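Local coordinates for cricket paralysis virus 1A protein (Cricket paralysis virus, PDB 6C3R) that suppresses RNA silencing in insect host cells by inhibiting AGO2 and by recruiting a cellular ubiquitin ligase complex that promotes AGO2 degradation, at residues F77-K81 with H116-F120; L62-I66 with L83-F87; N2-E6 with V30-P34; N20-C26 with W123-N129; D38-E42 with I56-E60. All coordinates share one frame; numbering follows the deposited sequence.

Contact 1 (F77-K81 with H116-F120); sequences FEEWK and HLDWF
Lys81 reaches back along its own helix to Glu78 while its chain lies against Trp119. Lys81 NZ makes a salt bridge of 2.8 Å to Glu78 OE2, meeting it on the syn side. Lys81 CD lies 4.0 Å from Trp119 NE1, and a bend at chi3 beyond it directs NZ to Glu78. The rest of the contact is aromatic. The side chains of Phe77 and His116 come from opposite directions, and their rings form an offset stack, planes 5° and centroids 4.2 Å apart. Lys81 CG lies over the other face of Phe77. His116 ND1 is held by the backbone oxygen of Phe112, fixing the imidazole's turn. Phe77 holds CG anti to its backbone N (chi1 -172°), and its rim then points at Trp119. Phe77 CZ meets one face of the indole at the five-membered ring, 3.7 Å from Trp119 CD1. Trp80 comes to the same face, at the six-membered ring, with Trp80 CZ3 3.6 Å from Trp119 CH2. Its plane is turned 72° from that of Trp119, an edge-to-face pair. Trp80 also touches Phe120. Phe77, Trp80, His116 and Trp119 form an aromatic cluster between helix 77-90 and the start of helix 117-123, with His116 at its N-cap.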
# COMPACT_ATOMS: atom_id res chain seq x y z
N PHE A 77 1.83 22.81 15.69
CA PHE A 77 2.70 22.34 14.60
C PHE A 77 3.24 20.91 14.74
O PHE A 77 3.57 20.27 13.73
CB PHE A 77 3.86 23.30 14.37
CG PHE A 77 4.69 22.99 13.15
CD1 PHE A 77 4.17 23.17 11.87
CD2 PHE A 77 5.99 22.52 13.27
CE1 PHE A 77 4.93 22.88 10.74
CE2 PHE A 77 6.75 22.24 12.14
CZ PHE A 77 6.23 22.42 10.87
N GLU A 78 3.30 20.41 15.96
CA GLU A 78 3.79 19.06 16.23
C GLU A 78 2.68 18.05 16.01
O GLU A 78 2.88 16.93 15.54
CB GLU A 78 4.31 18.97 17.67
CG GLU A 78 5.38 20.01 18.01
CD GLU A 78 6.64 19.84 17.20
OE1 GLU A 78 7.23 20.87 16.83
OE2 GLU A 78 7.05 18.68 16.92
N GLU A 79 1.49 18.46 16.36
CA GLU A 79 0.30 17.68 16.05
C GLU A 79 0.03 17.64 14.56
O GLU A 79 -0.43 16.65 14.06
CB GLU A 79 -0.89 18.23 16.80
CG GLU A 79 -0.75 18.04 18.30
CD GLU A 79 -0.74 16.57 18.69
OE1 GLU A 79 0.09 16.18 19.53
OE2 GLU A 79 -1.57 15.81 18.16
N TRP A 80 0.31 18.74 13.87
CA TRP A 80 0.26 18.74 12.43
C TRP A 80 1.24 17.73 11.86
O TRP A 80 0.89 16.95 10.97
CB TRP A 80 0.57 20.12 11.88
CG TRP A 80 0.50 20.17 10.37
CD1 TRP A 80 -0.62 20.29 9.61
CD2 TRP A 80 1.59 20.08 9.46
NE1 TRP A 80 -0.29 20.29 8.28
CE2 TRP A 80 1.07 20.17 8.17
CE3 TRP A 80 2.96 19.92 9.62
CZ2 TRP A 80 1.88 20.12 7.02
CZ3 TRP A 80 3.77 19.88 8.48
CH2 TRP A 80 3.23 19.98 7.20
N LYS A 81 2.47 17.73 12.37
CA LYS A 81 3.47 16.80 11.90
C LYS A 81 3.10 15.36 12.13
O LYS A 81 3.39 14.52 11.29
CB LYS A 81 4.80 17.04 12.57
CG LYS A 81 5.59 18.17 11.91
CD LYS A 81 6.63 18.73 12.87
CE LYS A 81 7.64 17.69 13.32
NZ LYS A 81 8.35 18.19 14.53
N HIS A 116 6.78 28.36 7.32
CA HIS A 116 7.60 27.17 7.58
C HIS A 116 8.55 26.83 6.43
O HIS A 116 8.82 25.66 6.16
CB HIS A 116 6.70 25.97 7.91
CG HIS A 116 5.82 26.18 9.11
ND1 HIS A 116 4.52 26.64 9.02
CD2 HIS A 116 6.06 26.00 10.43
CE1 HIS A 116 4.00 26.72 10.22
NE2 HIS A 116 4.91 26.32 11.10
N LEU A 117 9.14 27.85 5.82
CA LEU A 117 10.04 27.67 4.67
C LEU A 117 11.22 26.75 4.95
O LEU A 117 11.52 25.84 4.19
CB LEU A 117 10.55 29.03 4.20
CG LEU A 117 9.48 29.97 3.63
CD1 LEU A 117 10.04 31.37 3.54
CD2 LEU A 117 9.00 29.51 2.26
N ASP A 118 11.90 26.98 6.06
CA ASP A 118 13.03 26.14 6.44
C ASP A 118 12.60 24.69 6.55
O ASP A 118 13.26 23.81 6.01
CB ASP A 118 13.66 26.61 7.75
CG ASP A 118 14.40 27.93 7.60
OD1 ASP A 118 14.94 28.21 6.50
OD2 ASP A 118 14.47 28.70 8.60
N TRP A 119 11.46 24.46 7.21
CA TRP A 119 10.94 23.10 7.38
C TRP A 119 10.68 22.41 6.04
O TRP A 119 11.05 21.26 5.87
CB TRP A 119 9.68 23.12 8.26
CG TRP A 119 9.23 21.76 8.66
CD1 TRP A 119 9.53 21.11 9.81
CD2 TRP A 119 8.39 20.87 7.90
NE1 TRP A 119 8.94 19.87 9.82
CE2 TRP A 119 8.24 19.69 8.67
CE3 TRP A 119 7.77 20.95 6.64
CZ2 TRP A 119 7.49 18.62 8.23
CZ3 TRP A 119 7.02 19.88 6.20
CH2 TRP A 119 6.88 18.73 6.99
N PHE A 120 10.05 23.10 5.10
CA PHE A 120 9.77 22.52 3.76
C PHE A 120 11.02 22.29 2.92
O PHE A 120 11.02 21.45 2.03
CB PHE A 120 8.77 23.38 2.97
CG PHE A 120 7.36 23.14 3.40
CD1 PHE A 120 6.71 21.98 3.01
CD2 PHE A 120 6.72 24.02 4.24
CE1 PHE A 120 5.43 21.72 3.44
CE2 PHE A 120 5.44 23.77 4.67
CZ PHE A 120 4.79 22.63 4.28

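Contact 2 (L62-I66 with L83-F87); sequences LRKLI and LVWKF
The Phe87 ring and the Arg63 guanidinium are the flat groups where the two helices meet. Phe87 presents its edge to Leu62, with Phe87 CD2 4.1 Å from Leu62 CB near the ring plane. Ile66 CD1 and Arg63 N approach the same ring obliquely. Phe87 CE2 lies over one face of the Arg63 guanidinium. That group is held by a hydrogen bond from Arg63 NE to the backbone oxygen of Leu105. A chi1 of -177° swings the Phe87 ring across to helix 53-70.

The two helices follow each other in the chain and pack as an antiparallel helical hairpin. Their segment axes come within 9.6 Å, with 157° between the two directions. No hydrogen bond crosses the contact, which is buried and almost wholly apolar. Ile66 touches three residues of the other helix. Its chain slides past Leu83 in the opposite direction, with Ile66 CG1 3.9 Å from Leu83 CB. Ile66 CD1 then reaches Phe87 CB at 3.9 Å, crossing that side chain at about a right angle. It also touches Val84 CG2, although the CB of Val84 points away.

Leu62 uses both methyls. Leu62 CD1 lies against the backbone of Lys86 and Phe87, 3.6 Å from Phe87 N. Leu62 CD2 meets Leu83 CD2 at 4.1 Å. Leu65 CB also touches Leu83 CD1. Lys86 gives its CB to Leu62 and runs on, extended, to a hydrogen bond between Lys86 NZ and Tyr97 OH of the second subunit.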
# COMPACT_ATOMS: atom_id res chain seq x y z
N LEU A 62 -6.81 12.01 5.90
CA LEU A 62 -5.59 12.63 6.38
C LEU A 62 -5.08 13.77 5.50
O LEU A 62 -4.63 14.80 6.01
CB LEU A 62 -4.50 11.56 6.54
CG LEU A 62 -4.66 10.56 7.68
CD1 LEU A 62 -3.63 9.46 7.61
CD2 LEU A 62 -4.59 11.26 9.01
N ARG A 63 -5.12 13.60 4.17
CA ARG A 63 -4.78 14.71 3.28
C ARG A 63 -5.68 15.91 3.58
O ARG A 63 -5.20 17.05 3.60
CB ARG A 63 -4.92 14.31 1.80
CG ARG A 63 -4.54 15.42 0.83
CD ARG A 63 -4.87 15.10 -0.62
NE ARG A 63 -4.15 13.92 -1.09
CZ ARG A 63 -4.66 12.70 -1.33
NH1 ARG A 63 -5.95 12.43 -1.20
NH2 ARG A 63 -3.85 11.75 -1.74
N LYS A 64 -6.96 15.65 3.85
CA LYS A 64 -7.92 16.71 4.12
C LYS A 64 -7.58 17.45 5.41
O LYS A 64 -7.56 18.66 5.46
CB LYS A 64 -9.31 16.10 4.20
CG LYS A 64 -10.43 17.07 3.92
CD LYS A 64 -11.78 16.40 4.13
CE LYS A 64 -12.94 17.32 3.78
NZ LYS A 64 -14.26 16.78 4.26
N LEU A 65 -7.27 16.69 6.46
CA LEU A 65 -6.92 17.26 7.74
C LEU A 65 -5.63 18.02 7.67
O LEU A 65 -5.51 19.06 8.32
CB LEU A 65 -6.79 16.17 8.81
CG LEU A 65 -8.12 15.55 9.25
CD1 LEU A 65 -7.88 14.23 9.97
CD2 LEU A 65 -8.89 16.53 10.13
N ILE A 66 -4.66 17.49 6.92
CA ILE A 66 -3.38 18.14 6.79
C ILE A 66 -3.56 19.48 6.11
O ILE A 66 -2.87 20.43 6.43
CB ILE A 66 -2.35 17.24 6.03
CG1 ILE A 66 -1.90 16.08 6.93
CG2 ILE A 66 -1.12 18.02 5.53
CD1 ILE A 66 -1.40 14.86 6.18
N LEU A 83 0.14 14.15 12.02
CA LEU A 83 -0.79 13.81 10.94
C LEU A 83 -0.03 13.46 9.66
O LEU A 83 -0.33 12.49 9.00
CB LEU A 83 -1.75 14.96 10.63
CG LEU A 83 -2.84 15.36 11.63
CD1 LEU A 83 -3.43 16.71 11.26
CD2 LEU A 83 -3.91 14.30 11.68
N VAL A 84 0.97 14.25 9.33
CA VAL A 84 1.80 13.93 8.19
C VAL A 84 2.43 12.54 8.36
O VAL A 84 2.51 11.77 7.43
CB VAL A 84 2.88 15.01 7.94
CG1 VAL A 84 3.77 14.61 6.79
CG2 VAL A 84 2.21 16.34 7.63
N TRP A 85 2.90 12.26 9.56
CA TRP A 85 3.52 10.98 9.87
C TRP A 85 2.55 9.80 9.67
O TRP A 85 2.93 8.78 9.12
CB TRP A 85 4.10 11.01 11.30
CG TRP A 85 4.59 9.67 11.75
CD1 TRP A 85 4.13 8.94 12.81
CD2 TRP A 85 5.61 8.88 11.13
NE1 TRP A 85 4.80 7.75 12.88
CE2 TRP A 85 5.72 7.69 11.87
CE3 TRP A 85 6.45 9.07 10.01
CZ2 TRP A 85 6.64 6.68 11.53
CZ3 TRP A 85 7.35 8.08 9.67
CH2 TRP A 85 7.44 6.90 10.43
N LYS A 86 1.32 9.96 10.12
CA LYS A 86 0.26 8.98 9.86
C LYS A 86 -0.06 8.79 8.38
O LYS A 86 -0.36 7.67 7.96
CB LYS A 86 -1.01 9.36 10.57
CG LYS A 86 -0.97 9.09 12.05
CD LYS A 86 -2.06 9.91 12.71
CE LYS A 86 -2.28 9.50 14.14
NZ LYS A 86 -3.00 10.61 14.83
N PHE A 87 -0.06 9.87 7.62
CA PHE A 87 -0.19 9.81 6.17
C PHE A 87 0.96 9.00 5.59
O PHE A 87 0.73 8.05 4.88
CB PHE A 87 -0.22 11.21 5.55
CG PHE A 87 -0.44 11.20 4.07
CD1 PHE A 87 0.64 11.13 3.20
CD2 PHE A 87 -1.72 11.26 3.54
CE1 PHE A 87 0.46 11.10 1.81
CE2 PHE A 87 -1.91 11.26 2.17
CZ PHE A 87 -0.82 11.16 1.30

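Contact 3 (N2-E6 with V30-P34); sequences NSLEE and VQSKP
Ser32 OG gives a hydrogen bond of 2.8 Å to Asn2 O, in the first turn of helix 2-16. The hydroxyl arrives above the carbonyl plane, 46° out of it. Asn2 O also accepts the helical bond from Glu6 N at 2.9 Å, which comes from the opposite face of that plane. One carbonyl thus serves both the helix and the loop.

Glu6 makes the second link. Its side chain leaves at a chi1 of 175° and runs out extended, which lays the carboxylate beside the loop backbone. Ser32 N donates to Glu6 OE1 in a bond that is straight, at 166°, but weak and long at 3.4 Å. A water extends this link along the loop, lying 3.1 Å from Glu6 OE1 and taking a hydrogen bond from Lys33 N. Glu6 OE2 faces the backbone of Val30 and Gln31.

The packing outside these bonds is light. Asn2 CB and Ser32 CB touch at 3.8 Å, and at the exposed end Asn2 ND2 lies 3.6 Å from Lys33 CE. Pro110 of helix 110-114 touches both Glu6 and Ser32, while Glu5 makes a salt bridge to Arg111. The contact fastens the N-terminal turn of helix 2-16 to the loop after strand 26-30. Glu6 belongs to the BC-box, the element through which the viral ubiquitin ligase is assembled.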
# COMPACT_ATOMS: atom_id res chain seq x y z
N ASN A 2 -6.43 35.38 -1.81
CA ASN A 2 -6.15 33.94 -1.90
C ASN A 2 -5.16 33.67 -3.03
O ASN A 2 -4.12 33.03 -2.80
CB ASN A 2 -7.45 33.14 -2.09
CG ASN A 2 -8.38 33.22 -0.89
OD1 ASN A 2 -8.00 33.69 0.19
ND2 ASN A 2 -9.61 32.76 -1.07
N SER A 3 -5.48 34.16 -4.23
CA SER A 3 -4.54 34.15 -5.36
C SER A 3 -3.29 34.96 -5.02
O SER A 3 -2.16 34.51 -5.24
CB SER A 3 -5.18 34.71 -6.63
OG SER A 3 -5.99 33.72 -7.27
N LEU A 4 -3.49 36.14 -4.45
CA LEU A 4 -2.38 37.04 -4.14
C LEU A 4 -1.36 36.38 -3.20
O LEU A 4 -0.16 36.45 -3.43
CB LEU A 4 -2.91 38.37 -3.59
CG LEU A 4 -1.96 39.58 -3.48
CD1 LEU A 4 -2.68 40.90 -3.69
CD2 LEU A 4 -1.23 39.58 -2.16
N GLU A 5 -1.84 35.70 -2.17
CA GLU A 5 -0.94 35.00 -1.25
C GLU A 5 -0.37 33.71 -1.86
O GLU A 5 0.81 33.41 -1.65
CB GLU A 5 -1.64 34.72 0.07
CG GLU A 5 -0.66 34.36 1.17
CD GLU A 5 -1.25 34.39 2.57
OE1 GLU A 5 -2.48 34.58 2.75
OE2 GLU A 5 -0.44 34.21 3.49
N GLU A 6 -1.21 32.97 -2.60
CA GLU A 6 -0.78 31.79 -3.37
C GLU A 6 0.30 32.11 -4.41
O GLU A 6 1.22 31.32 -4.62
CB GLU A 6 -1.99 31.15 -4.08
CG GLU A 6 -1.66 29.98 -5.01
CD GLU A 6 -2.87 29.12 -5.38
OE1 GLU A 6 -4.03 29.51 -5.08
OE2 GLU A 6 -2.67 28.04 -5.98
N VAL A 30 1.07 23.72 -2.87
CA VAL A 30 0.72 24.90 -2.07
C VAL A 30 -0.42 25.69 -2.73
O VAL A 30 -0.20 26.48 -3.64
CB VAL A 30 1.94 25.82 -1.88
CG1 VAL A 30 1.56 27.07 -1.12
CG2 VAL A 30 3.05 25.07 -1.15
N GLN A 31 -1.64 25.48 -2.24
CA GLN A 31 -2.83 26.03 -2.87
C GLN A 31 -3.80 26.61 -1.86
O GLN A 31 -3.97 26.06 -0.77
CB GLN A 31 -3.53 24.92 -3.61
CG GLN A 31 -2.64 24.10 -4.52
CD GLN A 31 -3.40 23.00 -5.20
OE1 GLN A 31 -4.49 22.64 -4.76
NE2 GLN A 31 -2.83 22.46 -6.27
N SER A 32 -4.45 27.71 -2.24
CA SER A 32 -5.43 28.35 -1.38
C SER A 32 -6.74 27.59 -1.30
O SER A 32 -7.34 27.50 -0.24
CB SER A 32 -5.69 29.77 -1.85
OG SER A 32 -4.63 30.61 -1.48
N LYS A 33 -7.18 27.07 -2.43
CA LYS A 33 -8.50 26.43 -2.53
C LYS A 33 -8.38 25.15 -3.36
O LYS A 33 -8.69 25.14 -4.55
CB LYS A 33 -9.53 27.40 -3.13
CG LYS A 33 -9.97 28.49 -2.17
CD LYS A 33 -11.06 29.35 -2.80
CE LYS A 33 -11.95 30.05 -1.77
NZ LYS A 33 -13.16 30.65 -2.40
N PRO A 34 -7.88 24.07 -2.73
CA PRO A 34 -7.62 22.83 -3.45
C PRO A 34 -8.90 22.09 -3.79
O PRO A 34 -9.88 22.18 -3.08
CB PRO A 34 -6.79 22.03 -2.46
CG PRO A 34 -7.21 22.52 -1.13
CD PRO A 34 -7.52 23.97 -1.30
O HOH W 1 -5.88 26.98 -5.36

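Contact 4 (N20-C26 with W123-N129); sequences NLDGFFC and WKLVSSN
The Asx turn of Asn20 meets Lys124, which lies in the type I beta turn from Trp123 to Val126. In the first, Asp22 N donates to Asn20 OD1 at 2.8 Å, which holds the amide in place. In the second, Val126 N bonds weakly to Trp123 O. Lys124 bends at chi3 and brings NZ to Asn20 O, a hydrogen bond of 3.0 Å from above the carbonyl plane. Trp123 NE1 donates to Leu21 O at 3.3 Å. The oxygen lies close to the indole plane, though the donor stands above the plane of the carbonyl. Cys26 SG is also at the indole edge, a sulfur-aromatic contact, and Cys26 CB is 3.6 Å from Trp123 CZ2. Gly23 has no side chain, and its CA comes to 4.1 Å from Lys124 CA.

A chi1 of -166° lays the Phe24 ring along the loop. One face covers the backbone of Ser127 and Ser128, with Ser128 N over the ring centre. Phe25 packs on the opposite face. Asn129 OD1 is at the edge, 3.5 Å from Phe24 CE2. The Asn129 side chain is about 5 Å from that of Arg133, which is involved in inhibiting host stress granule formation. Val126 CG1 meets Phe24 CB at 3.9 Å. Ser128 caps helix 129-136 through Glu131 N, and Trp123 leans edge-to-face on Phe28. The contact joins the approach to strand 26-30 with the link between helices 117-123 and 129-136.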
# COMPACT_ATOMS: atom_id res chain seq x y z
N ASN A 20 9.68 22.95 -7.07
CA ASN A 20 8.98 21.78 -6.53
C ASN A 20 9.20 21.54 -5.04
O ASN A 20 10.17 22.02 -4.45
CB ASN A 20 9.38 20.52 -7.28
CG ASN A 20 10.70 19.96 -6.81
OD1 ASN A 20 10.73 19.07 -5.96
ND2 ASN A 20 11.79 20.52 -7.30
N LEU A 21 8.29 20.77 -4.46
CA LEU A 21 8.41 20.34 -3.08
C LEU A 21 8.34 18.83 -3.02
O LEU A 21 7.64 18.28 -2.19
CB LEU A 21 7.31 20.96 -2.23
CG LEU A 21 7.34 22.48 -2.16
CD1 LEU A 21 6.02 22.99 -1.61
CD2 LEU A 21 8.51 22.96 -1.31
N ASP A 22 9.08 18.17 -3.90
CA ASP A 22 9.20 16.71 -3.85
C ASP A 22 10.14 16.33 -2.71
O ASP A 22 11.22 16.89 -2.59
CB ASP A 22 9.73 16.15 -5.17
CG ASP A 22 8.85 16.49 -6.37
OD1 ASP A 22 7.72 16.99 -6.19
OD2 ASP A 22 9.30 16.26 -7.51
N GLY A 23 9.68 15.41 -1.86
CA GLY A 23 10.50 14.78 -0.83
C GLY A 23 10.53 13.27 -1.05
O GLY A 23 10.49 12.80 -2.17
N PHE A 24 10.58 12.53 0.05
CA PHE A 24 10.74 11.08 0.03
C PHE A 24 9.42 10.34 -0.19
O PHE A 24 8.63 10.16 0.74
CB PHE A 24 11.39 10.65 1.36
CG PHE A 24 11.90 9.24 1.35
CD1 PHE A 24 12.77 8.80 0.34
CD2 PHE A 24 11.54 8.34 2.35
CE1 PHE A 24 13.25 7.51 0.33
CE2 PHE A 24 12.01 7.03 2.34
CZ PHE A 24 12.87 6.62 1.33
N PHE A 25 9.20 9.90 -1.44
CA PHE A 25 7.93 9.26 -1.89
C PHE A 25 6.69 10.06 -1.53
O PHE A 25 5.60 9.51 -1.35
CB PHE A 25 7.81 7.82 -1.36
CG PHE A 25 8.92 6.93 -1.81
CD1 PHE A 25 9.10 6.66 -3.17
CD2 PHE A 25 9.82 6.39 -0.90
CE1 PHE A 25 10.15 5.87 -3.61
CE2 PHE A 25 10.87 5.59 -1.34
CZ PHE A 25 11.03 5.33 -2.69
N CYS A 26 6.86 11.38 -1.48
CA CYS A 26 5.79 12.29 -1.15
C CYS A 26 6.18 13.70 -1.53
O CYS A 26 7.32 14.13 -1.26
CB CYS A 26 5.46 12.22 0.35
SG CYS A 26 3.90 13.02 0.78
N TRP A 123 12.28 18.97 4.56
CA TRP A 123 11.41 17.97 3.97
C TRP A 123 11.96 17.40 2.66
O TRP A 123 11.89 16.19 2.45
CB TRP A 123 10.03 18.58 3.73
CG TRP A 123 9.18 17.84 2.74
CD1 TRP A 123 9.07 18.09 1.40
CD2 TRP A 123 8.33 16.74 3.02
NE1 TRP A 123 8.20 17.20 0.83
CE2 TRP A 123 7.73 16.36 1.81
CE3 TRP A 123 8.00 16.05 4.19
CZ2 TRP A 123 6.82 15.30 1.73
CZ3 TRP A 123 7.09 14.99 4.11
CH2 TRP A 123 6.52 14.63 2.89
N LYS A 124 12.49 18.26 1.78
CA LYS A 124 12.97 17.83 0.46
C LYS A 124 14.19 16.91 0.49
O LYS A 124 14.43 16.16 -0.45
CB LYS A 124 13.33 19.03 -0.42
CG LYS A 124 12.16 19.84 -0.93
CD LYS A 124 12.62 20.85 -1.96
CE LYS A 124 12.86 20.21 -3.32
NZ LYS A 124 13.03 21.27 -4.35
N LEU A 125 14.97 17.00 1.56
CA LEU A 125 16.21 16.26 1.68
C LEU A 125 16.10 14.93 2.41
O LEU A 125 17.12 14.23 2.55
CB LEU A 125 17.22 17.15 2.41
CG LEU A 125 17.52 18.48 1.71
CD1 LEU A 125 18.23 19.43 2.66
CD2 LEU A 125 18.32 18.21 0.45
N VAL A 126 14.90 14.57 2.87
CA VAL A 126 14.67 13.29 3.58
C VAL A 126 14.98 12.16 2.61
O VAL A 126 14.50 12.18 1.47
CB VAL A 126 13.22 13.18 4.15
CG1 VAL A 126 12.94 11.80 4.73
CG2 VAL A 126 12.98 14.24 5.22
N SER A 127 15.78 11.20 3.06
CA SER A 127 16.33 10.11 2.21
C SER A 127 15.98 8.68 2.65
O SER A 127 16.38 7.72 1.99
CB SER A 127 17.86 10.22 2.15
OG SER A 127 18.25 11.54 1.82
N SER A 128 15.28 8.52 3.78
CA SER A 128 14.94 7.21 4.29
C SER A 128 13.69 7.24 5.16
O SER A 128 13.24 8.30 5.57
CB SER A 128 16.12 6.65 5.09
OG SER A 128 16.24 7.27 6.35
N ASN A 129 13.15 6.06 5.44
CA ASN A 129 12.11 5.89 6.47
C ASN A 129 12.61 6.36 7.84
O ASN A 129 11.90 7.05 8.57
CB ASN A 129 11.67 4.42 6.58
CG ASN A 129 11.02 3.89 5.30
OD1 ASN A 129 10.61 4.66 4.44
ND2 ASN A 129 10.93 2.56 5.19

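Contact 5 (D38-E42 with I56-E60); sequences DLESE and IKREE
Ser41 and Glu60 form the close, well-bonded part of this contact. Ser41 OG donates to Glu60 OE2 at 2.9 Å, and the carboxylate oxygen uses its syn lone pair. Ser41 N adds a weak and bent bond to the same oxygen. Ser41 has its hydroxyl between the backbone N and the carbonyl carbon (chi1 72°), which turns it to the helix. Ile56 CG2 lies beside it. Glu60 reaches out extended from helix 53-70, and its carboxylate is buried. Its other oxygen, Glu60 OE1, takes a salt bridge of 2.9 Å from Lys57 NZ, again on the syn lone pair. Lys57 NZ also donates to Ser41 O at 2.7 Å, from above the carbonyl plane. The lysine chain is bent at chi2 and chi3 to bring NZ there. Lys57, Glu60 and Ser41 thus close a small polar ring between loop and helix.

The side of Glu40 is looser. No bond joins it to the helix. Glu40 CG rests 3.4 Å from Glu60 OE1, and the two carboxylates are nearly parallel in plane. Glu40 OE1 and Glu60 OE1 are 4.1 Å apart. This nearness would probably raise the pKa of one of them, while Lys57 should offset the effect. Lys57 is partly exposed. Leu39 packs on Leu105 and Ile107 of strand 104-108.

Cys51 of the second subunit packs on Ser41 and Ile56. Glu42 pairs with a strand of that subunit in an antiparallel beta ladder. The arrangement is a loop docked on helix 53-70 just before the strand that carries the sheet across the dimer interface.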
# COMPACT_ATOMS: atom_id res chain seq x y z
N ASP A 38 -11.62 16.10 -6.21
CA ASP A 38 -10.93 15.51 -7.38
C ASP A 38 -9.85 14.49 -6.99
O ASP A 38 -9.44 13.66 -7.82
CB ASP A 38 -10.28 16.59 -8.27
CG ASP A 38 -11.29 17.58 -8.84
OD1 ASP A 38 -12.52 17.35 -8.74
OD2 ASP A 38 -10.83 18.61 -9.37
N LEU A 39 -9.37 14.57 -5.74
CA LEU A 39 -8.40 13.62 -5.19
C LEU A 39 -9.02 12.45 -4.40
O LEU A 39 -8.28 11.69 -3.76
CB LEU A 39 -7.39 14.37 -4.33
CG LEU A 39 -6.60 15.47 -5.03
CD1 LEU A 39 -5.80 16.25 -4.01
CD2 LEU A 39 -5.68 14.90 -6.10
N GLU A 40 -10.35 12.29 -4.44
CA GLU A 40 -11.04 11.20 -3.75
C GLU A 40 -11.48 10.06 -4.69
O GLU A 40 -11.37 10.16 -5.91
CB GLU A 40 -12.22 11.75 -2.92
CG GLU A 40 -11.74 12.44 -1.64
CD GLU A 40 -12.86 13.00 -0.76
OE1 GLU A 40 -14.03 12.56 -0.90
OE2 GLU A 40 -12.56 13.87 0.09
N SER A 41 -11.93 8.97 -4.07
CA SER A 41 -12.42 7.79 -4.77
C SER A 41 -13.77 7.42 -4.21
O SER A 41 -14.16 7.94 -3.17
CB SER A 41 -11.47 6.61 -4.51
OG SER A 41 -11.60 6.13 -3.18
N GLU A 42 -14.47 6.54 -4.91
CA GLU A 42 -15.64 5.86 -4.34
C GLU A 42 -15.25 4.40 -4.32
O GLU A 42 -14.90 3.86 -5.35
CB GLU A 42 -16.91 6.09 -5.16
CG GLU A 42 -18.19 5.85 -4.35
CD GLU A 42 -19.48 5.91 -5.16
OE1 GLU A 42 -19.54 5.34 -6.27
OE2 GLU A 42 -20.46 6.52 -4.67
N ILE A 56 -7.26 3.47 1.38
CA ILE A 56 -7.59 4.61 0.50
C ILE A 56 -8.32 5.70 1.29
O ILE A 56 -7.92 6.85 1.27
CB ILE A 56 -8.50 4.19 -0.71
CG1 ILE A 56 -7.90 3.07 -1.57
CG2 ILE A 56 -8.82 5.36 -1.60
CD1 ILE A 56 -6.46 3.29 -1.95
N LYS A 57 -9.40 5.33 1.96
CA LYS A 57 -10.26 6.31 2.64
C LYS A 57 -9.54 7.06 3.76
O LYS A 57 -9.65 8.29 3.87
CB LYS A 57 -11.52 5.63 3.16
CG LYS A 57 -12.47 5.22 2.04
CD LYS A 57 -13.25 6.42 1.52
CE LYS A 57 -13.47 6.38 0.01
NZ LYS A 57 -13.94 7.70 -0.49
N ARG A 58 -8.79 6.32 4.56
CA ARG A 58 -7.85 6.89 5.52
C ARG A 58 -6.86 7.91 4.92
O ARG A 58 -6.63 8.96 5.52
CB ARG A 58 -7.11 5.76 6.22
CG ARG A 58 -6.05 6.19 7.21
CD ARG A 58 -6.65 6.85 8.44
NE ARG A 58 -5.69 6.81 9.55
CZ ARG A 58 -5.69 7.60 10.62
NH1 ARG A 58 -6.63 8.53 10.80
NH2 ARG A 58 -4.75 7.44 11.54
N GLU A 59 -6.28 7.60 3.76
CA GLU A 59 -5.36 8.51 3.08
C GLU A 59 -6.04 9.85 2.71
O GLU A 59 -5.50 10.93 2.97
CB GLU A 59 -4.72 7.83 1.85
CG GLU A 59 -3.54 8.61 1.24
CD GLU A 59 -2.62 7.82 0.28
OE1 GLU A 59 -2.17 6.70 0.62
OE2 GLU A 59 -2.30 8.32 -0.82
N GLU A 60 -7.24 9.77 2.15
CA GLU A 60 -8.04 10.97 1.79
C GLU A 60 -8.40 11.82 3.01
O GLU A 60 -8.39 13.04 2.95
CB GLU A 60 -9.34 10.55 1.09
CG GLU A 60 -9.15 9.80 -0.22
CD GLU A 60 -10.42 9.08 -0.72
OE1 GLU A 60 -11.55 9.33 -0.18
OE2 GLU A 60 -10.28 8.25 -1.67

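How the contacts relate
From the N terminus, contact 3 closes first and ties helix 2-16 to the loop after strand 26-30. Contact 4 opens within that span, so the two cross. It closes near the C terminus, and contacts 5, 2 and 1 all fall in the long span between its segments. Contact 5 closes next, fixing the loop before strand 42-45 on helix 53-70. Contact 2 uses the same helix and joins it to helix 77-90. Contact 1 starts on helix 77-90 before contact 2 is complete, so these cross, and it reaches helix 117-123. Trp80 NE1 and Ile66 O probably hydrogen-bond between them. Phe87 packs on Cys26, linking contacts 2 and 4. Contacts 2 and 5 both touch the second subunit.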